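Local coordinates for serine-tRNA ligase (Naegleria fowleri, PDB 6BLJ), which probably attaches serine to its cognate tRNA in the cytoplasm, first activating the amino acid with ATP, and is seen here with AMP bound, at residues S62-I67 against Y123-H128; V222-A227 against V465-V470; K252-K257 against I288-L293. One frame throughout, in Å; residues are numbered along the deposited sequence.

Contact 1: residues S62-I67 against Y123-H128; sequences SFTGII and YITEVH
Ile124 meets Phe63 and Ile67 across two long helices, a compact example of how residues one turn apart on a helix can share a single side-chain end from its partner. The CD1 methyl of Ile124 lies 3.8 Å from Ile67 CD1, the two isoleucines reaching toward each other tip to tip. Ile124 CD1 is also 3.9 Å from Phe63 CB, and its approach to the phenyl ring is oblique. Ile124 reaches this position because CG1 stands opposite the carbonyl carbon (chi1 -74°) and CD1 continues the chain in an extended form (chi2 166°). Ile67 is built in the same way and supplies the matching arm. Beside this apolar centre, Thr64 OG1 and Thr125 OG1 come no closer than 4.5 Å, a flanking approach without a hydrogen bond.

A second shell fixes these groups. Phe63 stacks on Phe99 and makes an edge-to-face pair with His59, while Ile67 also rests on Leu117 and Leu120 of helix 114-147, and Ile124 on Ile60. The backbones run antiparallel, with their local axes 10.4 Å apart at an angle of 168°, as in the coiled-coil arm of seryl-tRNA synthetases, which in relatives reaches out to the tRNA. Elsewhere on 123-128, Glu126 forms a salt bridge with Arg51 of the second subunit, so this helix also takes part in the assembly. Between 62-67 and 123-128, cohesion therefore comes from buried methyl and methylene surface, with directional polar bonds left to the surroundings.

Contact 2: residues V222-A227 against V465-V470; sequences VRMNLA and VNVPEV
Met224 and Val467 make the main apolar contact, and it illustrates how one flexible side chain can join elements far apart in sequence. The methyl CE of Met224 lies 3.8 Å from Val467 CG2 and 4.0 Å from Val467 CG1, so it meets both branches of the valine. Met224 CE also lies 4.2 Å from Pro468 CD. The side chains of Met224 and Val467 slide past each other in opposite directions. Met224 spans the gap by staying extended through SD, with CG opposite the backbone N (chi1 -169°), and then bending its last bond (chi3 -74°). Leu452 and Ile455 of helix 448-458 and Ile481 of strand 480-482 close in around the same methionine.

In class II synthetases a long helix followed by a strand makes up motif 1 at the dimer interface. Helix 220-238 and strand 242-245 fit that description, and Val222 and Leu226 pack on Pro243 and Ile233 of the third subunit. Contact 2 thus joins the inner side of a probable motif 1 helix to the chain beyond helix 448-458.

Polar interactions serve the flanks. Arg223 forms a salt bridge with Asp220 and hydrogen bonds to Met475 O and Thr478 OG1, tying the helix to the C-terminal region. Asn225 OD1 pairs with Thr448 OG1. On the other segment, backbone bonds join Val465 to Ile481 and Val467 to Lys479, while Val467 O also takes a hydrogen bond from Gln472 NE2.

Contact 3: residues K252-K257 against I288-L293; sequences KEQMKK and IAAFHL
Within the class II catalytic region, Ala290 and Leu293, the first and last residues of a type I turn, meet Gln254 and Lys257 of segment 252-257. The turn brings both side chains to the same neighbour. Leu293 presents its two methyls separately: CD1 lies 3.9 Å from Lys257 CD, and CD2 lies 3.9 Å from Gln254 NE2. In each case the side chains cross at about a right angle. Leu293 touches the aliphatic part of the lysine but the amide end of the glutamine. Gln254 turns at its second torsion (chi2 -79°), which brings OE1 within 3.7 Å of Ala290 CB.

That oxygen has its polar partner in another chain. Gln208 of the third subunit donates through NE2 to Gln254 OE1 and also to Ala290 O, so one amide bridges both sides of the contact. Val209 of the same subunit packs on Gln254 and Ala290, and Leu421 of helix 416-421 covers Leu293 and Lys257. Within the turn, His292 ND1 donates back to Ile288 O at 2.8 Å, with an N-H...O angle of 138°. The packing of Gln208 and Val209 of the third subunit on both segments is consistent with the dimer interface of a class II synthetase catalytic domain.

How the contacts relate
The three contacts show how a modular enzyme divides its packing among distinct parts. Contact 1 sits on the helical arm, its centre 77 Å from that of contact 2 and 44 Å from that of contact 3, with contacts 1 and 2 on opposite sides of the chain's centre. Contacts 2 and 3 are closer, about 17 Å between nearest atoms, and both touch the third subunit; in sequence, contact 3 falls between the two segments of contact 2. Contacts 2 and 3 each pack on an element that also supplies AMP-pocket residues: helix 448-458, on which Met224 packs, carries Arg450, and strand 332-342, against which His292 packs, carries Phe333 and Lys335. Contact 1 instead involves the second subunit.

Contact 1: residues S62-I67 against Y123-H128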
ATOM      1  N   SER A  62     -44.915  22.767 -11.067  1.00 39.36           N
ATOM      2  CA  SER A  62     -46.068  23.632 -11.274  1.00 44.94           C
ATOM      3  C   SER A  62     -47.110  22.976 -12.170  1.00 41.40           C
ATOM      4  O   SER A  62     -48.286  23.355 -12.115  1.00 38.71           O
ATOM      5  CB  SER A  62     -45.636  24.972 -11.872  1.00 42.51           C
ATOM      6  OG  SER A  62     -45.250  24.824 -13.230  1.00 43.45           O
ATOM      7  N   PHE A  63     -46.685  22.039 -13.033  1.00 42.21           N
ATOM      8  CA  PHE A  63     -47.615  21.318 -13.906  1.00 39.41           C
ATOM      9  C   PHE A  63     -48.669  20.572 -13.100  1.00 41.81           C
ATOM     10  O   PHE A  63     -49.816  20.425 -13.550  1.00 41.38           O
ATOM     11  CB  PHE A  63     -46.858  20.320 -14.790  1.00 39.94           C
ATOM     12  CG  PHE A  63     -45.866  20.953 -15.747  1.00 42.06           C
ATOM     13  CD1 PHE A  63     -45.809  22.328 -15.930  1.00 40.47           C
ATOM     14  CD2 PHE A  63     -44.967  20.156 -16.439  1.00 37.93           C
ATOM     15  CE1 PHE A  63     -44.896  22.891 -16.806  1.00 42.41           C
ATOM     16  CE2 PHE A  63     -44.051  20.713 -17.320  1.00 37.60           C
ATOM     17  CZ  PHE A  63     -44.017  22.082 -17.504  1.00 42.26           C
ATOM     18  N   THR A  64     -48.282  20.071 -11.927  1.00 44.59           N
ATOM     19  CA  THR A  64     -49.204  19.345 -11.060  1.00 49.64           C
ATOM     20  C   THR A  64     -50.392  20.219 -10.675  1.00 46.82           C
ATOM     21  O   THR A  64     -51.552  19.813 -10.806  1.00 46.64           O
ATOM     22  CB  THR A  64     -48.456  18.885  -9.805  1.00 45.53           C
ATOM     23  OG1 THR A  64     -47.375  18.033 -10.188  1.00 48.67           O
ATOM     24  CG2 THR A  64     -49.383  18.096  -8.904  1.00 56.05           C
ATOM     25  N   GLY A  65     -50.110  21.437 -10.202  1.00 40.68           N
ATOM     26  CA  GLY A  65     -51.170  22.344  -9.792  1.00 41.51           C
ATOM     27  C   GLY A  65     -52.023  22.803 -10.957  1.00 41.91           C
ATOM     28  O   GLY A  65     -53.240  22.956 -10.824  1.00 44.73           O
ATOM     29  N   ILE A  66     -51.398  23.049 -12.112  1.00 41.01           N
ATOM     30  CA  ILE A  66     -52.163  23.461 -13.287  1.00 46.52           C
ATOM     31  C   ILE A  66     -53.173  22.383 -13.668  1.00 41.64           C
ATOM     32  O   ILE A  66     -54.313  22.682 -14.045  1.00 43.63           O
ATOM     33  CB  ILE A  66     -51.217  23.791 -14.455  1.00 49.08           C
ATOM     34  CG1 ILE A  66     -50.319  24.976 -14.087  1.00 53.51           C
ATOM     35  CG2 ILE A  66     -52.017  24.071 -15.730  1.00 47.10           C
ATOM     36  CD1 ILE A  66     -49.318  25.327 -15.152  1.00 55.69           C
ATOM     37  N   ILE A  67     -52.791  21.112 -13.536  1.00 41.43           N
ATOM     38  CA  ILE A  67     -53.710  20.040 -13.906  1.00 43.73           C
ATOM     39  C   ILE A  67     -54.827  19.928 -12.872  1.00 41.87           C
ATOM     40  O   ILE A  67     -56.010  19.828 -13.223  1.00 43.17           O
ATOM     41  CB  ILE A  67     -52.957  18.704 -14.062  1.00 42.98           C
ATOM     42  CG1 ILE A  67     -52.003  18.736 -15.267  1.00 38.61           C
ATOM     43  CG2 ILE A  67     -53.955  17.554 -14.196  1.00 39.79           C
ATOM     44  CD1 ILE A  67     -51.069  17.519 -15.344  1.00 41.05           C
ATOM     45  N   TYR A 123     -48.124  10.561 -14.775  1.00 38.08           N
ATOM     46  CA  TYR A 123     -46.968  10.412 -15.646  1.00 36.93           C
ATOM     47  C   TYR A 123     -45.903  11.456 -15.330  1.00 36.13           C
ATOM     48  O   TYR A 123     -44.721  11.124 -15.160  1.00 36.00           O
ATOM     49  CB  TYR A 123     -47.426  10.509 -17.104  1.00 36.90           C
ATOM     50  CG  TYR A 123     -46.305  10.529 -18.111  1.00 49.09           C
ATOM     51  CD1 TYR A 123     -45.674   9.358 -18.504  1.00 49.08           C
ATOM     52  CD2 TYR A 123     -45.903  11.721 -18.695  1.00 50.90           C
ATOM     53  CE1 TYR A 123     -44.648   9.379 -19.440  1.00 56.19           C
ATOM     54  CE2 TYR A 123     -44.884  11.750 -19.631  1.00 62.08           C
ATOM     55  CZ  TYR A 123     -44.260  10.577 -19.997  1.00 66.86           C
ATOM     56  OH  TYR A 123     -43.243  10.601 -20.925  1.00 78.60           O
ATOM     57  N   ILE A 124     -46.315  12.721 -15.210  1.00 36.26           N
ATOM     58  CA  ILE A 124     -45.378  13.799 -14.887  1.00 37.70           C
ATOM     59  C   ILE A 124     -44.654  13.517 -13.575  1.00 40.74           C
ATOM     60  O   ILE A 124     -43.433  13.690 -13.474  1.00 37.38           O
ATOM     61  CB  ILE A 124     -46.122  15.149 -14.842  1.00 35.11           C
ATOM     62  CG1 ILE A 124     -46.461  15.606 -16.266  1.00 35.13           C
ATOM     63  CG2 ILE A 124     -45.284  16.193 -14.098  1.00 34.72           C
ATOM     64  CD1 ILE A 124     -47.483  16.747 -16.339  1.00 35.53           C
ATOM     65  N   THR A 125     -45.389  13.064 -12.556  1.00 38.22           N
ATOM     66  CA  THR A 125     -44.762  12.761 -11.270  1.00 37.14           C
ATOM     67  C   THR A 125     -43.788  11.595 -11.396  1.00 36.34           C
ATOM     68  O   THR A 125     -42.655  11.664 -10.908  1.00 37.11           O
ATOM     69  CB  THR A 125     -45.834  12.449 -10.218  1.00 45.69           C
ATOM     70  OG1 THR A 125     -46.576  13.639  -9.914  1.00 41.48           O
ATOM     71  CG2 THR A 125     -45.184  11.914  -8.924  1.00 40.20           C
ATOM     72  N   GLU A 126     -44.208  10.516 -12.059  1.00 38.28           N
ATOM     73  CA  GLU A 126     -43.384   9.311 -12.086  1.00 41.24           C
ATOM     74  C   GLU A 126     -42.189   9.428 -13.027  1.00 39.66           C
ATOM     75  O   GLU A 126     -41.137   8.852 -12.752  1.00 41.32           O
ATOM     76  CB  GLU A 126     -44.244   8.104 -12.463  1.00 45.92           C
ATOM     77  CG  GLU A 126     -45.197   7.651 -11.351  1.00 53.68           C
ATOM     78  CD  GLU A 126     -46.097   6.484 -11.768  1.00 59.43           C
ATOM     79  OE1 GLU A 126     -45.995   6.029 -12.928  1.00 60.85           O
ATOM     80  OE2 GLU A 126     -46.912   6.023 -10.938  1.00 57.23           O
ATOM     81  N   VAL A 127     -42.321  10.146 -14.136  1.00 37.49           N
ATOM     82  CA  VAL A 127     -41.296  10.159 -15.170  1.00 35.97           C
ATOM     83  C   VAL A 127     -40.457  11.432 -15.125  1.00 37.43           C
ATOM     84  O   VAL A 127     -39.253  11.392 -15.382  1.00 44.73           O
ATOM     85  CB  VAL A 127     -41.942   9.956 -16.561  1.00 36.25           C
ATOM     86  CG1 VAL A 127     -40.912  10.104 -17.686  1.00 38.10           C
ATOM     87  CG2 VAL A 127     -42.643   8.588 -16.635  1.00 38.51           C
ATOM     88  N   HIS A 128     -41.060  12.579 -14.814  1.00 36.28           N
ATOM     89  CA  HIS A 128     -40.326  13.834 -14.910  1.00 34.24           C
ATOM     90  C   HIS A 128     -39.911  14.402 -13.557  1.00 33.96           C
ATOM     91  O   HIS A 128     -38.763  14.835 -13.398  1.00 36.44           O
ATOM     92  CB  HIS A 128     -41.160  14.854 -15.683  1.00 33.67           C
ATOM     93  CG  HIS A 128     -41.442  14.426 -17.084  1.00 42.56           C
ATOM     94  ND1 HIS A 128     -40.760  14.931 -18.168  1.00 41.71           N
ATOM     95  CD2 HIS A 128     -42.354  13.556 -17.582  1.00 42.30           C
ATOM     96  CE1 HIS A 128     -41.225  14.374 -19.273  1.00 40.33           C
ATOM     97  NE2 HIS A 128     -42.197  13.542 -18.946  1.00 41.63           N
TER

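Contact 2: residues V222-A227 against V465-V470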
ATOM      1  N   VAL A 222      15.768   5.192  29.003  1.00 25.41           N
ATOM      2  CA  VAL A 222      14.369   4.816  29.225  1.00 33.08           C
ATOM      3  C   VAL A 222      13.762   5.669  30.340  1.00 33.13           C
ATOM      4  O   VAL A 222      12.642   6.191  30.218  1.00 28.42           O
ATOM      5  CB  VAL A 222      14.260   3.316  29.555  1.00 33.96           C
ATOM      6  CG1 VAL A 222      12.812   2.936  29.898  1.00 31.85           C
ATOM      7  CG2 VAL A 222      14.795   2.454  28.404  1.00 23.80           C
ATOM      8  N   ARG A 223      14.477   5.798  31.458  1.00 25.73           N
ATOM      9  CA  ARG A 223      13.940   6.596  32.563  1.00 34.28           C
ATOM     10  C   ARG A 223      13.770   8.056  32.151  1.00 30.99           C
ATOM     11  O   ARG A 223      12.808   8.714  32.554  1.00 33.29           O
ATOM     12  CB  ARG A 223      14.822   6.476  33.812  1.00 30.78           C
ATOM     13  CG  ARG A 223      14.882   5.061  34.377  1.00 31.89           C
ATOM     14  CD  ARG A 223      15.435   5.039  35.796  1.00 34.23           C
ATOM     15  NE  ARG A 223      16.777   5.609  35.872  1.00 37.10           N
ATOM     16  CZ  ARG A 223      17.104   6.688  36.579  1.00 42.65           C
ATOM     17  NH1 ARG A 223      16.188   7.328  37.308  1.00 34.61           N
ATOM     18  NH2 ARG A 223      18.360   7.123  36.571  1.00 46.08           N
ATOM     19  N   MET A 224      14.674   8.572  31.314  1.00 32.64           N
ATOM     20  CA  MET A 224      14.497   9.937  30.818  1.00 32.75           C
ATOM     21  C   MET A 224      13.331  10.035  29.835  1.00 32.24           C
ATOM     22  O   MET A 224      12.675  11.080  29.745  1.00 29.65           O
ATOM     23  CB  MET A 224      15.782  10.444  30.166  1.00 29.49           C
ATOM     24  CG  MET A 224      15.736  11.937  29.880  1.00 46.48           C
ATOM     25  SD  MET A 224      17.270  12.640  29.241  1.00 43.44           S
ATOM     26  CE  MET A 224      18.274  12.666  30.707  1.00 35.37           C
ATOM     27  N   ASN A 225      13.096   8.983  29.057  1.00 27.80           N
ATOM     28  CA  ASN A 225      11.950   8.959  28.153  1.00 28.61           C
ATOM     29  C   ASN A 225      10.664   9.134  28.937  1.00 33.27           C
ATOM     30  O   ASN A 225       9.811   9.965  28.591  1.00 36.26           O
ATOM     31  CB  ASN A 225      11.926   7.635  27.373  1.00 29.53           C
ATOM     32  CG  ASN A 225      11.213   7.742  26.020  1.00 47.88           C
ATOM     33  OD1 ASN A 225      11.171   8.804  25.410  1.00 59.31           O
ATOM     34  ND2 ASN A 225      10.641   6.636  25.560  1.00 47.45           N
ATOM     35  N   LEU A 226      10.522   8.362  30.020  1.00 31.99           N
ATOM     36  CA  LEU A 226       9.365   8.501  30.894  1.00 38.63           C
ATOM     37  C   LEU A 226       9.325   9.862  31.564  1.00 32.88           C
ATOM     38  O   LEU A 226       8.247  10.441  31.719  1.00 32.34           O
ATOM     39  CB  LEU A 226       9.358   7.417  31.967  1.00 39.85           C
ATOM     40  CG  LEU A 226       8.581   6.142  31.702  1.00 56.86           C
ATOM     41  CD1 LEU A 226       8.557   5.354  32.982  1.00 59.95           C
ATOM     42  CD2 LEU A 226       7.166   6.522  31.301  1.00 56.90           C
ATOM     43  N   ALA A 227      10.478  10.357  32.029  1.00 28.69           N
ATOM     44  CA  ALA A 227      10.494  11.651  32.704  1.00 29.71           C
ATOM     45  C   ALA A 227       9.935  12.744  31.792  1.00 32.66           C
ATOM     46  O   ALA A 227       9.157  13.594  32.239  1.00 32.25           O
ATOM     47  CB  ALA A 227      11.917  11.982  33.170  1.00 25.10           C
ATOM     48  N   VAL A 465      26.486  12.610  29.862  1.00 30.02           N
ATOM     49  CA  VAL A 465      25.386  13.528  29.553  1.00 26.09           C
ATOM     50  C   VAL A 465      24.793  14.059  30.854  1.00 30.03           C
ATOM     51  O   VAL A 465      24.404  13.272  31.727  1.00 30.95           O
ATOM     52  CB  VAL A 465      24.280  12.848  28.721  1.00 33.05           C
ATOM     53  CG1 VAL A 465      23.118  13.855  28.431  1.00 26.55           C
ATOM     54  CG2 VAL A 465      24.846  12.243  27.439  1.00 27.63           C
ATOM     55  N   ASN A 466      24.736  15.386  30.986  1.00 29.16           N
ATOM     56  CA  ASN A 466      24.014  16.013  32.089  1.00 29.73           C
ATOM     57  C   ASN A 466      22.502  15.855  31.897  1.00 31.83           C
ATOM     58  O   ASN A 466      21.992  15.943  30.776  1.00 28.64           O
ATOM     59  CB  ASN A 466      24.363  17.502  32.177  1.00 30.99           C
ATOM     60  CG  ASN A 466      25.809  17.739  32.574  1.00 31.98           C
ATOM     61  OD1 ASN A 466      26.318  17.112  33.493  1.00 33.64           O
ATOM     62  ND2 ASN A 466      26.465  18.685  31.903  1.00 31.26           N
ATOM     63  N   VAL A 467      21.787  15.618  32.991  1.00 30.71           N
ATOM     64  CA  VAL A 467      20.316  15.592  32.961  1.00 29.54           C
ATOM     65  C   VAL A 467      19.785  17.019  33.096  1.00 26.67           C
ATOM     66  O   VAL A 467      20.147  17.715  34.058  1.00 29.44           O
ATOM     67  CB  VAL A 467      19.773  14.706  34.078  1.00 33.41           C
ATOM     68  CG1 VAL A 467      18.238  14.758  34.098  1.00 29.27           C
ATOM     69  CG2 VAL A 467      20.279  13.269  33.908  1.00 32.97           C
ATOM     70  N   PRO A 468      18.923  17.485  32.186  1.00 27.87           N
ATOM     71  CA  PRO A 468      18.353  18.830  32.337  1.00 31.47           C
ATOM     72  C   PRO A 468      17.752  19.020  33.725  1.00 29.71           C
ATOM     73  O   PRO A 468      17.097  18.125  34.262  1.00 30.07           O
ATOM     74  CB  PRO A 468      17.287  18.890  31.242  1.00 27.52           C
ATOM     75  CG  PRO A 468      17.844  17.955  30.141  1.00 25.34           C
ATOM     76  CD  PRO A 468      18.545  16.845  30.911  1.00 24.04           C
ATOM     77  N   GLU A 469      18.017  20.188  34.313  1.00 33.86           N
ATOM     78  CA  GLU A 469      17.621  20.431  35.699  1.00 38.14           C
ATOM     79  C   GLU A 469      16.156  20.071  35.928  1.00 36.54           C
ATOM     80  O   GLU A 469      15.824  19.360  36.880  1.00 38.54           O
ATOM     81  CB  GLU A 469      17.876  21.886  36.069  1.00 42.83           C
ATOM     82  CG  GLU A 469      17.925  22.113  37.554  1.00 58.97           C
ATOM     83  CD  GLU A 469      18.233  23.546  37.898  1.00 78.10           C
ATOM     84  OE1 GLU A 469      19.407  23.954  37.756  1.00 88.61           O
ATOM     85  OE2 GLU A 469      17.289  24.269  38.285  1.00 81.01           O
ATOM     86  N   VAL A 470      15.268  20.520  35.034  1.00 36.48           N
ATOM     87  CA  VAL A 470      13.837  20.332  35.260  1.00 34.02           C
ATOM     88  C   VAL A 470      13.431  18.861  35.210  1.00 33.92           C
ATOM     89  O   VAL A 470      12.380  18.501  35.750  1.00 35.79           O
ATOM     90  CB  VAL A 470      13.019  21.170  34.256  1.00 38.13           C
ATOM     91  CG1 VAL A 470      12.995  20.504  32.889  1.00 30.41           C
ATOM     92  CG2 VAL A 470      11.603  21.402  34.764  1.00 41.03           C
TER

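Contact 3: residues K252-K257 against I288-L293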
ATOM      1  N   LYS A 252     -10.924   2.293   9.721  1.00 32.22           N
ATOM      2  CA  LYS A 252     -10.615   3.034   8.507  1.00 36.15           C
ATOM      3  C   LYS A 252     -11.650   4.122   8.241  1.00 28.52           C
ATOM      4  O   LYS A 252     -11.292   5.238   7.847  1.00 33.43           O
ATOM      5  CB  LYS A 252     -10.483   2.063   7.327  1.00 46.34           C
ATOM      6  CG  LYS A 252      -9.284   1.115   7.514  1.00 47.40           C
ATOM      7  CD  LYS A 252      -8.653   0.647   6.207  1.00 50.55           C
ATOM      8  CE  LYS A 252      -7.323  -0.053   6.483  1.00 51.95           C
ATOM      9  NZ  LYS A 252      -6.765  -0.740   5.286  1.00 57.90           N
ATOM     10  N   GLU A 253     -12.929   3.841   8.489  1.00 34.14           N
ATOM     11  CA  GLU A 253     -13.906   4.887   8.236  0.52 34.66           C
ATOM     12  C   GLU A 253     -13.724   6.059   9.192  1.00 35.19           C
ATOM     13  O   GLU A 253     -13.979   7.202   8.799  1.00 33.16           O
ATOM     14  CB  GLU A 253     -15.325   4.321   8.289  0.52 37.82           C
ATOM     15  CG  GLU A 253     -15.669   3.424   7.081  0.52 40.01           C
ATOM     16  CD  GLU A 253     -15.357   4.074   5.728  0.52 44.35           C
ATOM     17  OE1 GLU A 253     -15.752   5.239   5.494  0.52 46.46           O
ATOM     18  OE2 GLU A 253     -14.699   3.419   4.894  0.52 44.22           O
ATOM     19  N   GLN A 254     -13.251   5.812  10.415  1.00 32.09           N
ATOM     20  CA  GLN A 254     -12.969   6.918  11.324  1.00 24.77           C
ATOM     21  C   GLN A 254     -11.730   7.681  10.874  1.00 23.68           C
ATOM     22  O   GLN A 254     -11.716   8.918  10.869  1.00 25.71           O
ATOM     23  CB  GLN A 254     -12.797   6.357  12.743  1.00 29.42           C
ATOM     24  CG  GLN A 254     -14.088   5.779  13.327  1.00 27.43           C
ATOM     25  CD  GLN A 254     -15.010   6.850  13.854  1.00 38.54           C
ATOM     26  OE1 GLN A 254     -14.596   7.665  14.678  1.00 34.90           O
ATOM     27  NE2 GLN A 254     -16.268   6.845  13.413  1.00 37.41           N
ATOM     28  N   MET A 255     -10.671   6.958  10.496  1.00 26.88           N
ATOM     29  CA  MET A 255      -9.452   7.628  10.049  1.00 25.71           C
ATOM     30  C   MET A 255      -9.711   8.482   8.806  1.00 25.42           C
ATOM     31  O   MET A 255      -9.133   9.565   8.654  1.00 25.08           O
ATOM     32  CB  MET A 255      -8.353   6.594   9.782  1.00 26.41           C
ATOM     33  CG  MET A 255      -6.992   7.193   9.370  1.00 26.68           C
ATOM     34  SD  MET A 255      -6.268   8.193  10.696  1.00 27.04           S
ATOM     35  CE  MET A 255      -5.505   6.903  11.696  1.00 26.02           C
ATOM     36  N   LYS A 256     -10.596   8.028   7.912  1.00 24.90           N
ATOM     37  CA  LYS A 256     -10.881   8.820   6.715  1.00 31.32           C
ATOM     38  C   LYS A 256     -11.503  10.178   7.040  1.00 35.92           C
ATOM     39  O   LYS A 256     -11.423  11.099   6.218  1.00 34.45           O
ATOM     40  CB  LYS A 256     -11.795   8.029   5.772  1.00 37.76           C
ATOM     41  CG  LYS A 256     -11.019   7.071   4.875  1.00 42.89           C
ATOM     42  CD  LYS A 256     -11.860   5.919   4.352  1.00 43.99           C
ATOM     43  CE  LYS A 256     -12.866   6.361   3.311  1.00 56.63           C
ATOM     44  NZ  LYS A 256     -13.661   5.198   2.792  1.00 61.56           N
ATOM     45  N   LYS A 257     -12.096  10.336   8.228  1.00 35.11           N
ATOM     46  CA  LYS A 257     -12.683  11.613   8.621  1.00 36.94           C
ATOM     47  C   LYS A 257     -11.674  12.611   9.173  1.00 38.34           C
ATOM     48  O   LYS A 257     -12.019  13.793   9.305  1.00 41.59           O
ATOM     49  CB  LYS A 257     -13.777  11.397   9.671  1.00 33.24           C
ATOM     50  CG  LYS A 257     -14.930  10.477   9.238  1.00 31.95           C
ATOM     51  CD  LYS A 257     -15.915  10.249  10.390  1.00 37.33           C
ATOM     52  CE  LYS A 257     -17.101   9.350  10.002  1.00 40.01           C
ATOM     53  NZ  LYS A 257     -18.035  10.057   9.079  1.00 45.24           N
ATOM     54  N   ILE A 288      -8.175  11.964  18.866  1.00 23.97           N
ATOM     55  CA  ILE A 288      -8.788  13.028  19.655  1.00 23.39           C
ATOM     56  C   ILE A 288      -9.740  13.852  18.790  1.00 29.51           C
ATOM     57  O   ILE A 288     -10.784  14.319  19.263  1.00 26.88           O
ATOM     58  CB  ILE A 288      -7.707  13.900  20.324  1.00 25.50           C
ATOM     59  CG1 ILE A 288      -6.916  13.074  21.357  1.00 21.24           C
ATOM     60  CG2 ILE A 288      -8.340  15.113  21.014  1.00 25.60           C
ATOM     61  CD1 ILE A 288      -5.692  13.797  21.886  1.00 29.58           C
ATOM     62  N   ALA A 289      -9.387  14.069  17.518  1.00 26.23           N
ATOM     63  CA  ALA A 289     -10.324  14.694  16.590  1.00 29.31           C
ATOM     64  C   ALA A 289     -11.579  13.845  16.424  1.00 26.56           C
ATOM     65  O   ALA A 289     -12.699  14.347  16.548  1.00 32.52           O
ATOM     66  CB  ALA A 289      -9.650  14.930  15.232  1.00 29.21           C
ATOM     67  N   ALA A 290     -11.411  12.544  16.160  1.00 26.64           N
ATOM     68  CA  ALA A 290     -12.570  11.680  15.943  1.00 26.31           C
ATOM     69  C   ALA A 290     -13.443  11.596  17.193  1.00 27.62           C
ATOM     70  O   ALA A 290     -14.659  11.415  17.089  1.00 25.95           O
ATOM     71  CB  ALA A 290     -12.113  10.281  15.509  1.00 23.35           C
ATOM     72  N   PHE A 291     -12.836  11.770  18.373  1.00 25.39           N
ATOM     73  CA  PHE A 291     -13.558  11.822  19.644  1.00 27.47           C
ATOM     74  C   PHE A 291     -14.689  12.845  19.611  1.00 34.00           C
ATOM     75  O   PHE A 291     -15.691  12.688  20.319  1.00 31.27           O
ATOM     76  CB  PHE A 291     -12.545  12.156  20.758  1.00 25.19           C
ATOM     77  CG  PHE A 291     -13.110  12.185  22.167  1.00 28.93           C
ATOM     78  CD1 PHE A 291     -12.982  11.085  23.003  1.00 24.81           C
ATOM     79  CD2 PHE A 291     -13.687  13.340  22.684  1.00 30.69           C
ATOM     80  CE1 PHE A 291     -13.476  11.115  24.321  1.00 25.64           C
ATOM     81  CE2 PHE A 291     -14.175  13.377  23.984  1.00 35.62           C
ATOM     82  CZ  PHE A 291     -14.070  12.268  24.805  1.00 29.55           C
ATOM     83  N   HIS A 292     -14.562  13.883  18.787  1.00 28.14           N
ATOM     84  CA  HIS A 292     -15.549  14.955  18.742  1.00 36.20           C
ATOM     85  C   HIS A 292     -16.587  14.779  17.644  1.00 35.55           C
ATOM     86  O   HIS A 292     -17.428  15.667  17.461  1.00 31.03           O
ATOM     87  CB  HIS A 292     -14.843  16.307  18.598  1.00 28.35           C
ATOM     88  CG  HIS A 292     -14.034  16.662  19.807  1.00 28.45           C
ATOM     89  ND1 HIS A 292     -12.716  16.284  19.959  1.00 26.35           N
ATOM     90  CD2 HIS A 292     -14.383  17.278  20.963  1.00 28.51           C
ATOM     91  CE1 HIS A 292     -12.275  16.689  21.138  1.00 29.23           C
ATOM     92  NE2 HIS A 292     -13.266  17.297  21.765  1.00 27.53           N
ATOM     93  N   LEU A 293     -16.569  13.646  16.942  1.00 30.07           N
ATOM     94  CA  LEU A 293     -17.514  13.390  15.861  1.00 31.67           C
ATOM     95  C   LEU A 293     -18.940  13.727  16.270  1.00 30.33           C
ATOM     96  O   LEU A 293     -19.447  13.232  17.285  1.00 32.82           O
ATOM     97  CB  LEU A 293     -17.435  11.922  15.437  1.00 36.02           C
ATOM     98  CG  LEU A 293     -18.431  11.490  14.354  1.00 45.15           C
ATOM     99  CD1 LEU A 293     -18.126  12.152  13.021  1.00 42.28           C
ATOM    100  CD2 LEU A 293     -18.452   9.969  14.207  1.00 46.43           C
TER